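Local coordinates for putative NADH-depentdent flavin oxidoreductase (Cupriavidus metallidurans, PDB 5OCS), which probably works as an FMN-dependent ene-reductase of the Old Yellow Enzyme family, using a nicotinamide coenzyme as hydride source, at residues S61-I66 against M153-D158; I66-L71 against Q124-Q129; R288-V293 against E317-S322; W333-A338 against A343-P348. All blocks are in the same frame, centred on the assembly; numbering follows the deposited sequence.

In the fold
Interactions 1 and 2 lie side by side and share Ile66. Both involve the loop after barrel strand 52-59. Interaction 1 ties it to helix 150-169 through one partly exposed salt bridge. Interaction 2, also partly buried, packs it against a second loop through proline, arginine and tryptophan, and the backbone O of Glu63 joins the two contacts by a probable hydrogen bond to Trp128. Interaction 3 is across the chain's centre from both. It is the buried contact of the set, where a lysine reaches from helix 284-293 to the residue just before strand 320-323. Interaction 4 is partly buried and largely apolar. It holds the tail to helix 333-341, where the second subunit also makes contact.

Interaction 1 (S61-I66 against M153-D158)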
loop_
_atom_site.group_PDB
_atom_site.type_symbol
_atom_site.label_atom_id
_atom_site.label_comp_id
_atom_site.label_asym_id
_atom_site.label_seq_id
_atom_site.Cartn_x
_atom_site.Cartn_y
_atom_site.Cartn_z
ATOM N N SER D 61 12.698 -18.456 17.464
ATOM C CA SER D 61 12.434 -18.611 18.898
ATOM C C SER D 61 12.366 -17.228 19.439
ATOM O O SER D 61 12.897 -16.298 18.838
ATOM C CB SER D 61 13.575 -19.400 19.573
ATOM O OG SER D 61 14.829 -18.738 19.472
ATOM N N PRO D 62 11.758 -17.068 20.603
ATOM C CA PRO D 62 11.718 -15.717 21.170
ATOM C C PRO D 62 13.106 -15.137 21.408
ATOM O O PRO D 62 13.318 -13.968 21.161
ATOM C CB PRO D 62 11.049 -15.923 22.543
ATOM C CG PRO D 62 10.545 -17.308 22.581
ATOM C CD PRO D 62 10.992 -18.064 21.375
ATOM N N GLU D 63 14.024 -15.956 21.924
ATOM C CA GLU D 63 15.416 -15.526 22.206
ATOM C C GLU D 63 16.209 -15.148 20.964
ATOM O O GLU D 63 17.215 -14.456 21.057
ATOM C CB GLU D 63 16.204 -16.572 23.071
ATOM C CG GLU D 63 16.612 -17.905 22.442
ATOM C CD GLU D 63 15.553 -18.996 22.535
ATOM O OE1 GLU D 63 14.364 -18.679 22.732
ATOM O OE2 GLU D 63 15.898 -20.173 22.396
ATOM N N GLY D 64 15.764 -15.623 19.801
ATOM C CA GLY D 64 16.378 -15.330 18.557
ATOM C C GLY D 64 15.874 -14.078 17.873
ATOM O O GLY D 64 16.403 -13.705 16.823
ATOM N N ARG D 65 14.907 -13.390 18.470
ATOM C CA ARG D 65 14.425 -12.117 17.924
ATOM C C ARG D 65 15.500 -11.062 18.022
ATOM O O ARG D 65 16.230 -11.013 19.024
ATOM C CB ARG D 65 13.235 -11.639 18.742
ATOM C CG ARG D 65 11.989 -12.452 18.518
ATOM C CD ARG D 65 10.838 -11.932 19.351
ATOM N NE ARG D 65 11.062 -12.252 20.754
ATOM C CZ ARG D 65 10.267 -11.872 21.755
ATOM N NH1 ARG D 65 9.196 -11.147 21.518
ATOM N NH2 ARG D 65 10.566 -12.206 23.022
ATOM N N ILE D 66 15.565 -10.175 17.028
ATOM C CA ILE D 66 16.424 -9.001 17.145
ATOM C C ILE D 66 15.907 -8.101 18.270
ATOM O O ILE D 66 16.668 -7.663 19.156
ATOM C CB ILE D 66 16.487 -8.206 15.838
ATOM C CG1 ILE D 66 16.953 -9.117 14.660
ATOM C CG2 ILE D 66 17.452 -7.035 15.994
ATOM C CD1 ILE D 66 16.450 -8.555 13.333
ATOM N N MET D 153 22.812 -25.621 20.588
ATOM C CA MET D 153 22.901 -25.718 19.149
ATOM C C MET D 153 21.807 -26.627 18.587
ATOM O O MET D 153 21.277 -26.343 17.525
ATOM C CB MET D 153 24.290 -26.160 18.699
ATOM C CG MET D 153 25.277 -25.039 18.942
ATOM S SD MET D 153 26.987 -25.431 18.628
ATOM C CE MET D 153 27.097 -25.694 16.911
ATOM N N LYS D 154 21.513 -27.743 19.283
ATOM C CA LYS D 154 20.384 -28.597 18.926
ATOM C C LYS D 154 19.046 -27.888 18.986
ATOM O O LYS D 154 18.241 -28.037 18.044
ATOM C CB LYS D 154 20.348 -29.855 19.800
ATOM C CG LYS D 154 19.159 -30.769 19.542
ATOM C CD LYS D 154 19.338 -32.058 20.355
ATOM C CE LYS D 154 18.072 -32.885 20.556
ATOM N NZ LYS D 154 17.340 -33.021 19.288
ATOM N N LYS D 155 18.796 -27.123 20.048
ATOM C CA LYS D 155 17.579 -26.311 20.123
ATOM C C LYS D 155 17.463 -25.413 18.894
ATOM O O LYS D 155 16.430 -25.393 18.223
ATOM C CB LYS D 155 17.517 -25.454 21.384
ATOM C CG LYS D 155 16.162 -24.829 21.631
ATOM C CD LYS D 155 16.124 -23.831 22.765
ATOM C CE LYS D 155 14.740 -23.256 22.935
ATOM N NZ LYS D 155 14.371 -22.361 21.800
ATOM N N ILE D 156 18.531 -24.715 18.551
ATOM C CA ILE D 156 18.479 -23.840 17.366
ATOM C C ILE D 156 18.175 -24.602 16.072
ATOM O O ILE D 156 17.282 -24.160 15.318
ATOM C CB ILE D 156 19.749 -22.976 17.248
ATOM C CG1 ILE D 156 19.753 -21.974 18.407
ATOM C CG2 ILE D 156 19.789 -22.251 15.904
ATOM C CD1 ILE D 156 21.155 -21.503 18.757
ATOM N N ARG D 157 18.881 -25.721 15.806
ATOM C CA ARG D 157 18.580 -26.544 14.644
ATOM C C ARG D 157 17.095 -26.907 14.638
ATOM O O ARG D 157 16.407 -26.709 13.626
ATOM C CB ARG D 157 19.382 -27.857 14.561
ATOM C CG ARG D 157 20.898 -27.726 14.529
ATOM C CD ARG D 157 21.613 -29.058 14.243
ATOM N NE ARG D 157 23.046 -28.909 14.539
ATOM C CZ ARG D 157 23.607 -29.073 15.740
ATOM N NH1 ARG D 157 22.871 -29.472 16.774
ATOM N NH2 ARG D 157 24.937 -28.862 15.900
ATOM N N ASP D 158 16.614 -27.426 15.769
ATOM C CA ASP D 158 15.255 -27.915 15.821
ATOM C C ASP D 158 14.254 -26.767 15.668
ATOM O O ASP D 158 13.186 -26.987 15.120
ATOM C CB ASP D 158 14.984 -28.661 17.108
ATOM C CG ASP D 158 15.730 -29.969 17.191
ATOM O OD1 ASP D 158 16.214 -30.517 16.154
ATOM O OD2 ASP D 158 15.851 -30.412 18.320
#
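Glu63 and Lys155 reach for each other from opposite directions and meet in a salt bridge. Glu63 OE2 receives Lys155 NZ at 2.7 Å on its syn lone pair. The bridge is one-sided, since Glu63 OE1 stays 3.8 Å from Lys155 NZ. Glu63 starts with CG between its own backbone N and carbonyl carbon (chi1 71°) and bends again at chi2. The two bends make the chain compact and bring the carboxylate to the lysine. Lys155 does the opposite. It runs straight from the helix and turns only at its last torsion (chi4 -70°), which swings the ammonium group to the carboxylate. Asp159, one turn further along the helix, also forms a salt bridge with this ammonium. Two carboxylates thus share it, which would favour its charged form. Ser61 CB packs near the ammonium, 3.8 Å from Lys155 NZ.

The fold is a (beta/alpha)8 barrel. Segment 61-66 follows strand 52-59, and helix 150-169 lies between strands 96-102 and 175-179. The contact so joins a loop of the second strand to the helix after the third. Within the loop, Pro62 O accepts two bonds from Arg65. The backbone N is one donor. The other is Arg65 NE, 2.9 Å from Pro62 O and almost straight at 171°, with the oxygen in the guanidinium plane.

Interaction 2 (I66-L71 against Q124-Q129)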
loop_
_atom_site.group_PDB
_atom_site.type_symbol
_atom_site.label_atom_id
_atom_site.label_comp_id
_atom_site.label_asym_id
_atom_site.label_seq_id
_atom_site.Cartn_x
_atom_site.Cartn_y
_atom_site.Cartn_z
ATOM N N ILE D 66 15.565 -10.175 17.028
ATOM C CA ILE D 66 16.424 -9.001 17.145
ATOM C C ILE D 66 15.907 -8.101 18.270
ATOM O O ILE D 66 16.668 -7.663 19.156
ATOM C CB ILE D 66 16.487 -8.206 15.838
ATOM C CG1 ILE D 66 16.953 -9.117 14.660
ATOM C CG2 ILE D 66 17.452 -7.035 15.994
ATOM C CD1 ILE D 66 16.450 -8.555 13.333
ATOM N N THR D 67 14.609 -7.857 18.262
ATOM C CA THR D 67 13.956 -6.911 19.181
ATOM C C THR D 67 12.693 -7.529 19.746
ATOM O O THR D 67 12.160 -8.538 19.207
ATOM C CB THR D 67 13.503 -5.585 18.523
ATOM O OG1 THR D 67 12.298 -5.787 17.767
ATOM C CG2 THR D 67 14.590 -5.072 17.586
ATOM N N PRO D 68 12.144 -6.880 20.785
ATOM C CA PRO D 68 10.899 -7.425 21.322
ATOM C C PRO D 68 9.687 -7.350 20.403
ATOM O O PRO D 68 8.658 -7.998 20.682
ATOM C CB PRO D 68 10.673 -6.595 22.602
ATOM C CG PRO D 68 12.039 -6.164 22.980
ATOM C CD PRO D 68 12.771 -5.909 21.716
ATOM N N THR D 69 9.797 -6.600 19.304
ATOM C CA THR D 69 8.694 -6.515 18.353
ATOM C C THR D 69 9.019 -7.145 16.987
ATOM O O THR D 69 8.309 -6.887 16.022
ATOM C CB THR D 69 8.202 -5.080 18.218
ATOM O OG1 THR D 69 9.271 -4.200 17.928
ATOM C CG2 THR D 69 7.541 -4.595 19.497
ATOM N N ASP D 70 10.034 -8.014 16.925
ATOM C CA ASP D 70 10.213 -8.806 15.739
ATOM C C ASP D 70 9.079 -9.787 15.461
ATOM O O ASP D 70 8.489 -10.383 16.388
ATOM C CB ASP D 70 11.476 -9.646 15.837
ATOM C CG ASP D 70 12.732 -8.856 15.539
ATOM O OD1 ASP D 70 12.763 -7.607 15.692
ATOM O OD2 ASP D 70 13.698 -9.557 15.095
ATOM N N LEU D 71 8.868 -10.018 14.174
ATOM C CA LEU D 71 8.012 -11.083 13.669
ATOM C C LEU D 71 8.620 -12.439 14.061
ATOM O O LEU D 71 9.846 -12.588 14.065
ATOM C CB LEU D 71 7.840 -10.976 12.142
ATOM C CG LEU D 71 6.695 -11.834 11.603
ATOM C CD1 LEU D 71 5.328 -11.374 12.118
ATOM C CD2 LEU D 71 6.772 -11.846 10.085
ATOM N N GLN D 124 16.713 -6.050 32.427
ATOM C CA GLN D 124 15.821 -4.917 32.171
ATOM C C GLN D 124 14.468 -5.411 31.642
ATOM O O GLN D 124 14.375 -6.572 31.198
ATOM C CB GLN D 124 16.442 -3.977 31.141
ATOM C CG GLN D 124 17.613 -3.177 31.661
ATOM C CD GLN D 124 18.226 -2.270 30.600
ATOM O OE1 GLN D 124 18.367 -2.647 29.432
ATOM N NE2 GLN D 124 18.618 -1.063 31.013
ATOM N N PRO D 125 13.417 -4.533 31.672
ATOM C CA PRO D 125 12.121 -4.914 31.111
ATOM C C PRO D 125 12.264 -5.194 29.618
ATOM O O PRO D 125 12.965 -4.451 28.917
ATOM C CB PRO D 125 11.220 -3.679 31.358
ATOM C CG PRO D 125 11.905 -2.912 32.435
ATOM C CD PRO D 125 13.374 -3.166 32.220
ATOM N N ARG D 126 11.659 -6.292 29.181
ATOM C CA ARG D 126 11.687 -6.754 27.778
ATOM C C ARG D 126 12.978 -7.432 27.333
ATOM O O ARG D 126 12.975 -8.021 26.277
ATOM C CB ARG D 126 11.313 -5.622 26.780
ATOM C CG ARG D 126 9.939 -4.973 27.048
ATOM C CD ARG D 126 9.693 -3.725 26.187
ATOM N NE ARG D 126 10.736 -2.764 26.502
ATOM C CZ ARG D 126 11.668 -2.284 25.671
ATOM N NH1 ARG D 126 11.684 -2.560 24.374
ATOM N NH2 ARG D 126 12.594 -1.483 26.165
ATOM N N GLY D 127 14.048 -7.384 28.138
ATOM C CA GLY D 127 15.354 -7.907 27.754
ATOM C C GLY D 127 15.473 -9.395 27.994
ATOM O O GLY D 127 14.668 -9.987 28.708
ATOM N N TRP D 128 16.478 -10.007 27.381
ATOM C CA TRP D 128 16.748 -11.437 27.590
ATOM C C TRP D 128 18.161 -11.845 27.327
ATOM O O TRP D 128 18.904 -11.151 26.636
ATOM C CB TRP D 128 15.803 -12.310 26.775
ATOM C CG TRP D 128 15.949 -12.227 25.257
ATOM C CD1 TRP D 128 16.794 -12.942 24.483
ATOM C CD2 TRP D 128 15.216 -11.375 24.369
ATOM N NE1 TRP D 128 16.628 -12.616 23.160
ATOM C CE2 TRP D 128 15.655 -11.659 23.064
ATOM C CE3 TRP D 128 14.185 -10.439 24.543
ATOM C CZ2 TRP D 128 15.105 -11.032 21.953
ATOM C CZ3 TRP D 128 13.672 -9.796 23.429
ATOM C CH2 TRP D 128 14.112 -10.117 22.156
ATOM N N GLN D 129 18.553 -12.983 27.907
ATOM C CA GLN D 129 19.888 -13.531 27.660
ATOM C C GLN D 129 20.033 -13.999 26.197
ATOM O O GLN D 129 19.173 -14.741 25.693
ATOM C CB GLN D 129 20.195 -14.704 28.593
ATOM C CG GLN D 129 21.649 -15.192 28.439
ATOM C CD GLN D 129 22.647 -14.098 28.843
ATOM O OE1 GLN D 129 22.674 -13.694 30.003
ATOM N NE2 GLN D 129 23.434 -13.568 27.871
#
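Two beta turns face each other here, in loops that follow neighbouring strands of the (beta/alpha)8 barrel. Pro68 belongs to the type I turn Thr67-Asp70, and Arg126 to the type II turn Gln124-Gly127. Arg126 takes the third position of its turn with a positive phi of 77°. Pro68 CG is the atom that touches most. It sits 3.9 Å from Arg126 CB and also 3.9 Å from Arg126 NH1, and the two side chains cross at about a right angle. A bend at chi3 brings the arginine chain round so that its guanidinium lies near the proline ring. The charge itself is met by Glu111, in a salt bridge to NH2.

Trp128 fills the other side of the contact. Pro68 CG is 4.0 Å from Trp128 CZ3. The Trp128 ring turns its edge to the backbone, with CH2 3.8 Å from Thr67 C, which lies near the ring plane. The indole is held by its NE1, which donates to Glu63 O.

The type I turn is braced from within. Thr67 OG1 accepts from Thr69 N at 3.0 Å, an ST turn, and donates to Asp70 OD1 at 2.8 Å. Asp70 OD2 takes Ile66 N from above the carboxylate plane. The side chain of Thr67 is about 7 Å from that of the FMN-binding residue Cys25. Loops that follow the strands of a TIM barrel lie at its C-terminal face, where Old Yellow Enzymes hold their flavin.

Interaction 3 (R288-V293 against E317-S322); sequences RVKAEV and EADIIS
Lys290 lays its aliphatic chain over the backbone of Glu317 and Ala318. Its CD is 4.0 Å from Glu317 C and 3.9 Å from Ala318 CA. The chain leaves the helix extended, and the last torsion (chi4 60°) turns NZ aside to Asp319. There Lys290 NZ makes a salt bridge of 2.8 Å to Asp319 OD1. It arrives on the syn side, 17° out of the carboxylate plane. The other oxygen, Asp319 OD2, accepts from the backbone N of Thr297. A water also lies by OD2, but that contact is unusually short and its details are doubtful. Both oxygens of this buried carboxylate therefore have protein partners, which fixes its rotation.

In the barrel, helix 284-293 comes before strand 297-300, and strand 320-323 is the eighth and last strand. The contact joins the helix to the approach to that strand. Thr297 opens the strand between them in sequence, so Asp319 gathers the helix and both strands at one corner. Elsewhere on the same helix, Arg288 and Glu292 form a salt bridge. Arg288 NE meets Glu292 OE2 at 2.9 Å, from above the carboxylate plane.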
loop_
_atom_site.group_PDB
_atom_site.type_symbol
_atom_site.label_atom_id
_atom_site.label_comp_id
_atom_site.label_asym_id
_atom_site.label_seq_id
_atom_site.Cartn_x
_atom_site.Cartn_y
_atom_site.Cartn_z
ATOM N N ARG D 288 30.902 -11.982 -8.941
ATOM C CA ARG D 288 31.897 -13.014 -8.832
ATOM C C ARG D 288 31.286 -14.313 -8.346
ATOM O O ARG D 288 31.617 -15.359 -8.856
ATOM C CB ARG D 288 33.006 -12.588 -7.900
ATOM C CG ARG D 288 34.117 -13.626 -7.814
ATOM C CD ARG D 288 35.238 -13.039 -7.009
ATOM N NE ARG D 288 36.255 -14.033 -6.700
ATOM C CZ ARG D 288 37.282 -13.804 -5.896
ATOM N NH1 ARG D 288 37.431 -12.610 -5.345
ATOM N NH2 ARG D 288 38.154 -14.775 -5.654
ATOM N N VAL D 289 30.377 -14.259 -7.370
ATOM C CA VAL D 289 29.750 -15.488 -6.878
ATOM C C VAL D 289 28.940 -16.187 -7.982
ATOM O O VAL D 289 28.948 -17.408 -8.080
ATOM C CB VAL D 289 28.865 -15.228 -5.638
ATOM C CG1 VAL D 289 27.999 -16.420 -5.261
ATOM C CG2 VAL D 289 29.724 -14.836 -4.442
ATOM N N LYS D 290 28.235 -15.390 -8.779
ATOM C CA LYS D 290 27.508 -15.885 -9.938
ATOM C C LYS D 290 28.449 -16.601 -10.933
ATOM O O LYS D 290 28.176 -17.724 -11.356
ATOM C CB LYS D 290 26.802 -14.737 -10.630
ATOM C CG LYS D 290 25.997 -15.142 -11.873
ATOM C CD LYS D 290 25.101 -14.019 -12.380
ATOM C CE LYS D 290 24.824 -14.114 -13.891
ATOM N NZ LYS D 290 24.141 -15.393 -14.214
ATOM N N ALA D 291 29.519 -15.909 -11.308
ATOM C CA ALA D 291 30.433 -16.421 -12.315
ATOM C C ALA D 291 31.106 -17.697 -11.851
ATOM O O ALA D 291 31.215 -18.634 -12.636
ATOM C CB ALA D 291 31.469 -15.384 -12.672
ATOM N N GLU D 292 31.530 -17.754 -10.590
ATOM C CA GLU D 292 32.320 -18.896 -10.112
ATOM C C GLU D 292 31.522 -20.112 -9.632
ATOM O O GLU D 292 31.996 -21.236 -9.747
ATOM C CB GLU D 292 33.256 -18.476 -8.984
ATOM C CG GLU D 292 34.322 -17.464 -9.393
ATOM C CD GLU D 292 35.429 -17.318 -8.386
ATOM O OE1 GLU D 292 35.563 -18.164 -7.484
ATOM O OE2 GLU D 292 36.173 -16.335 -8.492
ATOM N N VAL D 293 30.355 -19.889 -9.031
ATOM C CA VAL D 293 29.572 -20.969 -8.453
ATOM C C VAL D 293 28.411 -21.410 -9.366
ATOM O O VAL D 293 28.060 -22.595 -9.381
ATOM C CB VAL D 293 29.056 -20.601 -7.053
ATOM C CG1 VAL D 293 28.276 -21.747 -6.429
ATOM C CG2 VAL D 293 30.231 -20.245 -6.148
ATOM N N GLU D 317 25.606 -9.449 -13.664
ATOM C CA GLU D 317 26.097 -9.298 -12.294
ATOM C C GLU D 317 25.263 -10.131 -11.322
ATOM O O GLU D 317 25.773 -10.517 -10.293
ATOM C CB GLU D 317 26.145 -7.835 -11.852
ATOM C CG GLU D 317 27.166 -6.989 -12.598
ATOM C CD GLU D 317 27.095 -5.500 -12.317
ATOM O OE1 GLU D 317 26.850 -5.089 -11.167
ATOM O OE2 GLU D 317 27.319 -4.710 -13.255
ATOM N N ALA D 318 23.987 -10.377 -11.642
ATOM C CA ALA D 318 23.085 -11.139 -10.783
ATOM C C ALA D 318 21.926 -11.650 -11.630
ATOM O O ALA D 318 21.674 -11.114 -12.711
ATOM C CB ALA D 318 22.567 -10.279 -9.617
ATOM N N ASP D 319 21.245 -12.676 -11.144
ATOM C CA ASP D 319 20.036 -13.201 -11.780
ATOM C C ASP D 319 18.754 -12.598 -11.231
ATOM O O ASP D 319 17.754 -12.499 -11.955
ATOM C CB ASP D 319 20.005 -14.701 -11.592
ATOM C CG ASP D 319 21.274 -15.347 -12.067
ATOM O OD1 ASP D 319 21.523 -15.173 -13.272
ATOM O OD2 ASP D 319 22.007 -15.952 -11.270
ATOM N N ILE D 320 18.792 -12.211 -9.963
ATOM C CA ILE D 320 17.661 -11.585 -9.284
ATOM C C ILE D 320 18.239 -10.418 -8.501
ATOM O O ILE D 320 19.364 -10.520 -7.959
ATOM C CB ILE D 320 16.990 -12.591 -8.343
ATOM C CG1 ILE D 320 16.314 -13.709 -9.158
ATOM C CG2 ILE D 320 15.989 -11.878 -7.434
ATOM C CD1 ILE D 320 15.877 -14.869 -8.314
ATOM N N ILE D 321 17.520 -9.296 -8.465
ATOM C CA ILE D 321 17.966 -8.151 -7.710
ATOM C C ILE D 321 16.969 -7.957 -6.603
ATOM O O ILE D 321 15.759 -7.830 -6.878
ATOM C CB ILE D 321 18.167 -6.854 -8.530
ATOM C CG1 ILE D 321 18.551 -5.652 -7.611
ATOM C CG2 ILE D 321 16.953 -6.503 -9.400
ATOM C CD1 ILE D 321 18.978 -4.424 -8.375
ATOM N N SER D 322 17.454 -7.898 -5.370
ATOM C CA SER D 322 16.586 -7.531 -4.257
ATOM C C SER D 322 16.641 -6.040 -3.962
ATOM O O SER D 322 17.708 -5.432 -3.963
ATOM C CB SER D 322 16.867 -8.382 -3.003
ATOM O OG SER D 322 18.106 -8.076 -2.365
HETATM O O HOH W 1 23.486 -17.856 -12.041
#

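Interaction 4 (W333-A338 against A343-P348)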
loop_
_atom_site.group_PDB
_atom_site.type_symbol
_atom_site.label_atom_id
_atom_site.label_comp_id
_atom_site.label_asym_id
_atom_site.label_seq_id
_atom_site.Cartn_x
_atom_site.Cartn_y
_atom_site.Cartn_z
ATOM N N TRP D 333 7.372 0.679 -7.225
ATOM C CA TRP D 333 8.638 0.680 -7.958
ATOM C C TRP D 333 8.652 -0.229 -9.199
ATOM O O TRP D 333 9.099 0.221 -10.293
ATOM C CB TRP D 333 9.821 0.337 -7.027
ATOM C CG TRP D 333 11.186 0.610 -7.649
ATOM C CD1 TRP D 333 11.911 1.734 -7.509
ATOM C CD2 TRP D 333 11.941 -0.256 -8.519
ATOM N NE1 TRP D 333 13.076 1.651 -8.229
ATOM C CE2 TRP D 333 13.131 0.436 -8.849
ATOM C CE3 TRP D 333 11.743 -1.554 -9.017
ATOM C CZ2 TRP D 333 14.114 -0.109 -9.670
ATOM C CZ3 TRP D 333 12.731 -2.108 -9.855
ATOM C CH2 TRP D 333 13.899 -1.363 -10.166
ATOM N N PRO D 334 8.119 -1.457 -9.103
ATOM C CA PRO D 334 8.164 -2.297 -10.302
ATOM C C PRO D 334 7.255 -1.766 -11.402
ATOM O O PRO D 334 7.608 -1.870 -12.592
ATOM C CB PRO D 334 7.733 -3.690 -9.814
ATOM C CG PRO D 334 7.921 -3.637 -8.288
ATOM C CD PRO D 334 7.631 -2.214 -7.925
ATOM N N TRP D 335 6.121 -1.145 -11.055
ATOM C CA TRP D 335 5.322 -0.493 -12.125
ATOM C C TRP D 335 6.120 0.642 -12.852
ATOM O O TRP D 335 6.147 0.766 -14.103
ATOM C CB TRP D 335 4.085 0.162 -11.569
ATOM C CG TRP D 335 3.105 -0.706 -10.850
ATOM C CD1 TRP D 335 3.234 -2.010 -10.474
ATOM C CD2 TRP D 335 1.841 -0.257 -10.352
ATOM N NE1 TRP D 335 2.089 -2.419 -9.813
ATOM C CE2 TRP D 335 1.218 -1.357 -9.747
ATOM C CE3 TRP D 335 1.160 0.970 -10.419
ATOM C CZ2 TRP D 335 -0.053 -1.251 -9.148
ATOM C CZ3 TRP D 335 -0.079 1.068 -9.835
ATOM C CH2 TRP D 335 -0.672 -0.041 -9.211
ATOM N N HIS D 336 6.779 1.455 -12.043
ATOM C CA HIS D 336 7.542 2.611 -12.522
ATOM C C HIS D 336 8.735 2.159 -13.329
ATOM O O HIS D 336 8.995 2.767 -14.402
ATOM C CB HIS D 336 7.892 3.522 -11.384
ATOM C CG HIS D 336 6.689 4.031 -10.680
ATOM N ND1 HIS D 336 6.693 4.385 -9.350
ATOM C CD2 HIS D 336 5.408 4.137 -11.101
ATOM C CE1 HIS D 336 5.475 4.771 -9.000
ATOM N NE2 HIS D 336 4.677 4.641 -10.056
ATOM N N ALA D 337 9.359 1.053 -12.899
ATOM C CA ALA D 337 10.445 0.456 -13.674
ATOM C C ALA D 337 9.988 -0.108 -15.033
ATOM O O ALA D 337 10.668 0.069 -16.089
ATOM C CB ALA D 337 11.214 -0.599 -12.867
ATOM N N ALA D 338 8.857 -0.801 -15.017
ATOM C CA ALA D 338 8.292 -1.369 -16.219
ATOM C C ALA D 338 7.953 -0.266 -17.215
ATOM O O ALA D 338 8.266 -0.422 -18.432
ATOM C CB ALA D 338 7.056 -2.194 -15.889
ATOM N N ALA D 343 8.150 -2.601 -20.307
ATOM C CA ALA D 343 7.644 -3.895 -19.910
ATOM C C ALA D 343 6.243 -3.735 -19.294
ATOM O O ALA D 343 5.721 -2.649 -19.181
ATOM C CB ALA D 343 8.598 -4.514 -18.894
ATOM N N SER D 344 5.676 -4.840 -18.868
ATOM C CA SER D 344 4.383 -4.800 -18.224
ATOM C C SER D 344 4.450 -5.561 -16.931
ATOM O O SER D 344 5.384 -6.311 -16.678
ATOM C CB SER D 344 3.293 -5.275 -19.194
ATOM O OG SER D 344 3.418 -6.619 -19.572
ATOM N N VAL D 345 3.456 -5.327 -16.084
ATOM C CA VAL D 345 3.452 -5.864 -14.740
ATOM C C VAL D 345 2.041 -6.321 -14.422
ATOM O O VAL D 345 1.087 -5.832 -15.016
ATOM C CB VAL D 345 3.817 -4.834 -13.648
ATOM C CG1 VAL D 345 5.326 -4.708 -13.460
ATOM C CG2 VAL D 345 3.142 -3.479 -13.911
ATOM N N ASN D 346 1.942 -7.239 -13.473
ATOM C CA ASN D 346 0.671 -7.602 -12.861
ATOM C C ASN D 346 0.295 -6.580 -11.830
ATOM O O ASN D 346 1.045 -6.361 -10.894
ATOM C CB ASN D 346 0.813 -8.903 -12.104
ATOM C CG ASN D 346 0.885 -10.060 -13.001
ATOM O OD1 ASN D 346 -0.116 -10.465 -13.552
ATOM N ND2 ASN D 346 2.081 -10.616 -13.167
ATOM N N ALA D 347 -0.845 -5.938 -12.019
ATOM C CA ALA D 347 -1.345 -4.983 -11.059
ATOM C C ALA D 347 -2.783 -5.438 -10.736
ATOM O O ALA D 347 -3.462 -6.021 -11.575
ATOM C CB ALA D 347 -1.331 -3.551 -11.605
ATOM N N PRO D 348 -3.208 -5.180 -9.495
ATOM C CA PRO D 348 -4.572 -5.548 -9.158
ATOM C C PRO D 348 -5.556 -4.753 -10.008
ATOM O O PRO D 348 -5.344 -3.546 -10.233
ATOM C CB PRO D 348 -4.682 -5.146 -7.686
ATOM C CG PRO D 348 -3.639 -4.153 -7.456
ATOM C CD PRO D 348 -2.539 -4.477 -8.400
#
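Trp335 leaves the helix at CB with its ring carbon set beside the backbone N (chi1 -59°), which carries the indole along the tail segment 343-348. CG comes first, 4.1 Å from Val345 CG2. CD1 is closer to the same methyl, at 3.7 Å. Further out, NE1 and CE2 come next to Ala347 CB. CZ2 comes nearest to it, 3.6 Å from Ala347 CB. It also meets Pro348 CD at 4.1 Å, which lies at the ring edge.

Helix 333-341 follows the last strand of the (beta/alpha)8 barrel. The tail turns back along it and is probably the start of the C-terminal extension. A backbone bond closes the return: Ala343 N donates to Ala338 O at 2.9 Å, with an N-H...O angle of 163°. Val345 turns from the tail toward the helix. Its other methyl, CG1, lies 3.9 Å from Ala338 CB and 3.7 Å from Pro334 O. Phe363 meets the indole edge-to-face, and Leu328 of the second subunit packs on it too. Pro348 packs on Trp37 of that subunit.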